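Local structure of 3'3'-cGAMP-specific phosphodiesterase 3 (Vibrio cholerae O1 biovar El Tor str. N16961, 5Z7C) at residues Q39-I50 with A202-M210. The protein belongs to the HD-domain phosphodiesterases and is a largely helical protein with two regions assigned to the HD family. The protein carries 2 engineered substitutions. Sequence-based numbering, arbitrary orientation.
Sequences QPPEHCIRCCWI and AQVFDVFQM
The carboxylate of D206 is shared between H43 and R46, which lie one helical turn apart on 43-50. R46 grips it side-on with two nitrogens: NE gives a hydrogen bond to D206 OD1 at 2.7 Å. NH2 gives one to D206 OD2 at 3.2 Å, each meeting a syn lone pair, with guanidinium and carboxylate nearly coplanar. Arginine suits this salt bridge because its flat head offers two N-H groups to the two oxygens. The anti lone pair of D206 OD2 is used by H43 ND1, 19° out of the imidazole plane; histidine suits the place by offering a ring N-H. Together the two residues fix the rotation of the carboxylate. H43 has CG anti to its backbone N (chi1 175°), carrying the ring across to D206.

Helices 43-56 and 194-211 pair within the all-helical architecture expected of HD-family proteins; the axes of 43-50 and 202-210 approach to 8.7 Å at 121°. The backbones come nearest at C47 and A202, whose small side chains permit it. C47 SG lies 3.7 Å from Q203 CA and sits over one face of the H43 ring, toward its rim.

Apolar contacts flank the polar group. Branched I50 reaches two partners separately, A202 CB with CG2 and the edge of the F205 ring, at CD2, with CD1 (3.7 Å). L250 of helix 246-250 also touches I50 and R46.

The unbranched chain of M210 bends to set CE over one face of the R46 guanidinium, toward its rim.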
loop_
_atom_site.group_PDB
_atom_site.type_symbol
_atom_site.label_atom_id
_atom_site.label_comp_id
_atom_site.label_asym_id
_atom_site.label_seq_id
_atom_site.Cartn_x
_atom_site.Cartn_y
_atom_site.Cartn_z
ATOM N N GLN A 39 -0.362 8.584 -6.833
ATOM C CA GLN A 39 -0.391 9.556 -7.920
ATOM C C GLN A 39 -1.200 9.038 -9.104
ATOM O O GLN A 39 -2.187 9.652 -9.510
ATOM C CB GLN A 39 1.031 9.903 -8.366
ATOM C CG GLN A 39 1.527 11.250 -7.866
ATOM C CD GLN A 39 1.347 12.354 -8.889
ATOM O OE1 GLN A 39 2.187 12.541 -9.769
ATOM N NE2 GLN A 39 0.249 13.091 -8.779
ATOM N N PRO A 40 -0.776 7.905 -9.654
ATOM C CA PRO A 40 -1.458 7.305 -10.796
ATOM C C PRO A 40 -1.692 5.820 -10.569
ATOM O O PRO A 40 -0.981 5.223 -9.771
ATOM C CB PRO A 40 -0.495 7.563 -11.948
ATOM C CG PRO A 40 0.370 8.671 -11.483
ATOM C CD PRO A 40 0.527 8.462 -10.027
ATOM N N PRO A 41 -2.607 5.197 -11.296
ATOM C CA PRO A 41 -3.118 3.889 -10.895
ATOM C C PRO A 41 -2.080 2.776 -10.773
ATOM O O PRO A 41 -2.151 2.049 -9.791
ATOM C CB PRO A 41 -4.095 3.568 -12.009
ATOM C CG PRO A 41 -4.635 4.878 -12.380
ATOM C CD PRO A 41 -3.572 5.905 -12.144
ATOM N N GLU A 42 -1.167 2.611 -11.710
ATOM C CA GLU A 42 -0.187 1.568 -11.523
ATOM C C GLU A 42 1.067 2.308 -11.841
ATOM O O GLU A 42 1.669 2.142 -12.875
ATOM C CB GLU A 42 -0.400 0.414 -12.492
ATOM C CG GLU A 42 -1.651 -0.391 -12.301
ATOM C CD GLU A 42 -1.798 -1.457 -13.354
ATOM O OE1 GLU A 42 -1.030 -1.439 -14.324
ATOM O OE2 GLU A 42 -2.674 -2.324 -13.209
ATOM N N HIS A 43 1.411 3.208 -10.949
ATOM C CA HIS A 43 2.645 3.903 -11.059
ATOM C C HIS A 43 3.832 3.058 -10.700
ATOM O O HIS A 43 4.805 3.032 -11.409
ATOM C CB HIS A 43 2.597 5.121 -10.163
ATOM C CG HIS A 43 3.883 5.854 -10.107
ATOM N ND1 HIS A 43 4.444 6.426 -11.217
ATOM C CD2 HIS A 43 4.743 6.068 -9.092
ATOM C CE1 HIS A 43 5.590 6.974 -10.886
ATOM N NE2 HIS A 43 5.793 6.773 -9.602
ATOM N N CYS A 44 3.760 2.356 -9.589
ATOM C CA CYS A 44 4.888 1.571 -9.147
ATOM C C CYS A 44 5.204 0.542 -10.175
ATOM O O CYS A 44 6.351 0.260 -10.423
ATOM C CB CYS A 44 4.595 0.880 -7.837
ATOM S SG CYS A 44 5.250 1.756 -6.458
ATOM N N ILE A 45 4.181 -0.011 -10.787
ATOM C CA ILE A 45 4.393 -1.065 -11.725
ATOM C C ILE A 45 5.197 -0.591 -12.887
ATOM O O ILE A 45 6.077 -1.271 -13.331
ATOM C CB ILE A 45 3.077 -1.607 -12.206
ATOM C CG1 ILE A 45 2.317 -2.194 -11.040
ATOM C CG2 ILE A 45 3.290 -2.702 -13.148
ATOM C CD1 ILE A 45 3.120 -3.152 -10.253
ATOM N N ARG A 46 4.870 0.583 -13.384
ATOM C CA ARG A 46 5.568 1.191 -14.497
ATOM C C ARG A 46 7.004 1.534 -14.204
ATOM O O ARG A 46 7.833 1.427 -15.068
ATOM C CB ARG A 46 4.808 2.389 -15.001
ATOM C CG ARG A 46 3.566 2.000 -15.738
ATOM C CD ARG A 46 2.858 3.174 -16.355
ATOM N NE ARG A 46 2.645 4.228 -15.391
ATOM C CZ ARG A 46 1.526 4.396 -14.712
ATOM N NH1 ARG A 46 0.509 3.587 -14.891
ATOM N NH2 ARG A 46 1.434 5.377 -13.852
ATOM N N CYS A 47 7.301 1.968 -13.000
ATOM C CA CYS A 47 8.668 2.251 -12.655
ATOM C C CYS A 47 9.455 1.002 -12.706
ATOM O O CYS A 47 10.591 1.004 -13.097
ATOM C CB CYS A 47 8.779 2.793 -11.256
ATOM S SG CYS A 47 7.944 4.394 -11.031
ATOM N N CYS A 48 8.855 -0.070 -12.254
ATOM C CA CYS A 48 9.563 -1.317 -12.201
ATOM C C CYS A 48 9.952 -1.691 -13.576
ATOM O O CYS A 48 11.047 -2.116 -13.829
ATOM C CB CYS A 48 8.642 -2.395 -11.692
ATOM S SG CYS A 48 9.581 -3.692 -10.821
ATOM N N TRP A 49 9.016 -1.551 -14.465
ATOM C CA TRP A 49 9.272 -1.890 -15.802
ATOM C C TRP A 49 10.346 -1.017 -16.389
ATOM O O TRP A 49 11.223 -1.511 -17.047
ATOM C CB TRP A 49 7.978 -1.749 -16.561
ATOM C CG TRP A 49 8.133 -1.874 -17.973
ATOM C CD1 TRP A 49 8.387 -0.892 -18.821
ATOM C CD2 TRP A 49 8.064 -3.061 -18.734
ATOM N NE1 TRP A 49 8.476 -1.364 -20.078
ATOM C CE2 TRP A 49 8.283 -2.710 -20.049
ATOM C CE3 TRP A 49 7.835 -4.392 -18.430
ATOM C CZ2 TRP A 49 8.284 -3.628 -21.062
ATOM C CZ3 TRP A 49 7.839 -5.291 -19.429
ATOM C CH2 TRP A 49 8.061 -4.915 -20.729
ATOM N N ILE A 50 10.274 0.286 -16.182
ATOM C CA ILE A 50 11.315 1.159 -16.657
ATOM C C ILE A 50 12.626 0.885 -15.979
ATOM O O ILE A 50 13.630 0.768 -16.615
ATOM C CB ILE A 50 10.939 2.608 -16.388
ATOM C CG1 ILE A 50 9.685 2.970 -17.152
ATOM C CG2 ILE A 50 12.030 3.552 -16.799
ATOM C CD1 ILE A 50 9.084 4.219 -16.699
ATOM N N ALA A 202 13.648 6.501 -13.021
ATOM C CA ALA A 202 12.558 5.748 -13.567
ATOM C C ALA A 202 11.295 6.397 -13.162
ATOM O O ALA A 202 10.379 6.501 -13.932
ATOM C CB ALA A 202 12.586 4.406 -13.027
ATOM N N GLN A 203 11.244 6.800 -11.911
ATOM C CA GLN A 203 10.052 7.374 -11.342
ATOM C C GLN A 203 9.631 8.668 -11.966
ATOM O O GLN A 203 8.478 8.864 -12.249
ATOM C CB GLN A 203 10.308 7.601 -9.876
ATOM C CG GLN A 203 9.245 8.331 -9.162
ATOM C CD GLN A 203 9.752 8.904 -7.911
ATOM O OE1 GLN A 203 10.354 8.220 -7.115
ATOM N NE2 GLN A 203 9.529 10.172 -7.720
ATOM N N VAL A 204 10.564 9.581 -12.129
ATOM C CA VAL A 204 10.241 10.864 -12.694
ATOM C C VAL A 204 9.758 10.666 -14.092
ATOM O O VAL A 204 8.825 11.296 -14.512
ATOM C CB VAL A 204 11.439 11.769 -12.692
ATOM C CG1 VAL A 204 11.111 13.055 -13.318
ATOM C CG2 VAL A 204 11.891 11.983 -11.308
ATOM N N PHE A 205 10.394 9.777 -14.811
ATOM C CA PHE A 205 10.053 9.596 -16.191
ATOM C C PHE A 205 8.646 9.143 -16.352
ATOM O O PHE A 205 7.965 9.572 -17.250
ATOM C CB PHE A 205 10.955 8.575 -16.822
ATOM C CG PHE A 205 10.637 8.311 -18.234
ATOM C CD1 PHE A 205 11.081 9.138 -19.214
ATOM C CD2 PHE A 205 9.886 7.244 -18.584
ATOM C CE1 PHE A 205 10.782 8.892 -20.503
ATOM C CE2 PHE A 205 9.594 7.009 -19.873
ATOM C CZ PHE A 205 10.042 7.837 -20.829
ATOM N N ASP A 206 8.211 8.253 -15.492
ATOM C CA ASP A 206 6.875 7.753 -15.603
ATOM C C ASP A 206 5.890 8.863 -15.397
ATOM O O ASP A 206 4.917 8.962 -16.113
ATOM C CB ASP A 206 6.635 6.646 -14.587
ATOM C CG ASP A 206 5.275 6.049 -14.706
ATOM O OD1 ASP A 206 4.950 5.541 -15.772
ATOM O OD2 ASP A 206 4.508 6.099 -13.742
ATOM N N VAL A 207 6.137 9.719 -14.425
ATOM C CA VAL A 207 5.162 10.738 -14.113
ATOM C C VAL A 207 4.968 11.628 -15.300
ATOM O O VAL A 207 3.869 12.014 -15.598
ATOM C CB VAL A 207 5.604 11.587 -12.934
ATOM C CG1 VAL A 207 4.633 12.680 -12.673
ATOM C CG2 VAL A 207 5.721 10.752 -11.720
ATOM N N PHE A 208 6.046 12.019 -15.934
ATOM C CA PHE A 208 5.940 12.785 -17.152
ATOM C C PHE A 208 5.377 12.022 -18.304
ATOM O O PHE A 208 4.616 12.528 -19.084
ATOM C CB PHE A 208 7.250 13.448 -17.484
ATOM C CG PHE A 208 7.515 14.615 -16.634
ATOM C CD1 PHE A 208 7.993 14.450 -15.372
ATOM C CD2 PHE A 208 7.203 15.869 -17.060
ATOM C CE1 PHE A 208 8.202 15.506 -14.576
ATOM C CE2 PHE A 208 7.416 16.929 -16.257
ATOM C CZ PHE A 208 7.915 16.745 -15.009
ATOM N N GLN A 209 5.726 10.762 -18.362
ATOM C CA GLN A 209 5.396 9.958 -19.494
ATOM C C GLN A 209 3.908 9.988 -19.605
ATOM O O GLN A 209 3.361 9.971 -20.682
ATOM C CB GLN A 209 5.846 8.535 -19.238
ATOM C CG GLN A 209 5.419 7.574 -20.287
ATOM C CD GLN A 209 4.204 6.799 -19.895
ATOM O OE1 GLN A 209 3.887 6.690 -18.729
ATOM N NE2 GLN A 209 3.517 6.248 -20.871
ATOM N N MET A 210 3.254 10.028 -18.467
ATOM C CA MET A 210 1.846 9.764 -18.402
ATOM C C MET A 210 1.062 11.020 -18.292
ATOM O O MET A 210 -0.112 11.054 -18.597
ATOM C CB MET A 210 1.562 8.895 -17.191
ATOM C CG MET A 210 1.792 7.441 -17.451
ATOM S SD MET A 210 0.256 6.694 -17.826
ATOM C CE MET A 210 -0.529 7.023 -16.308
#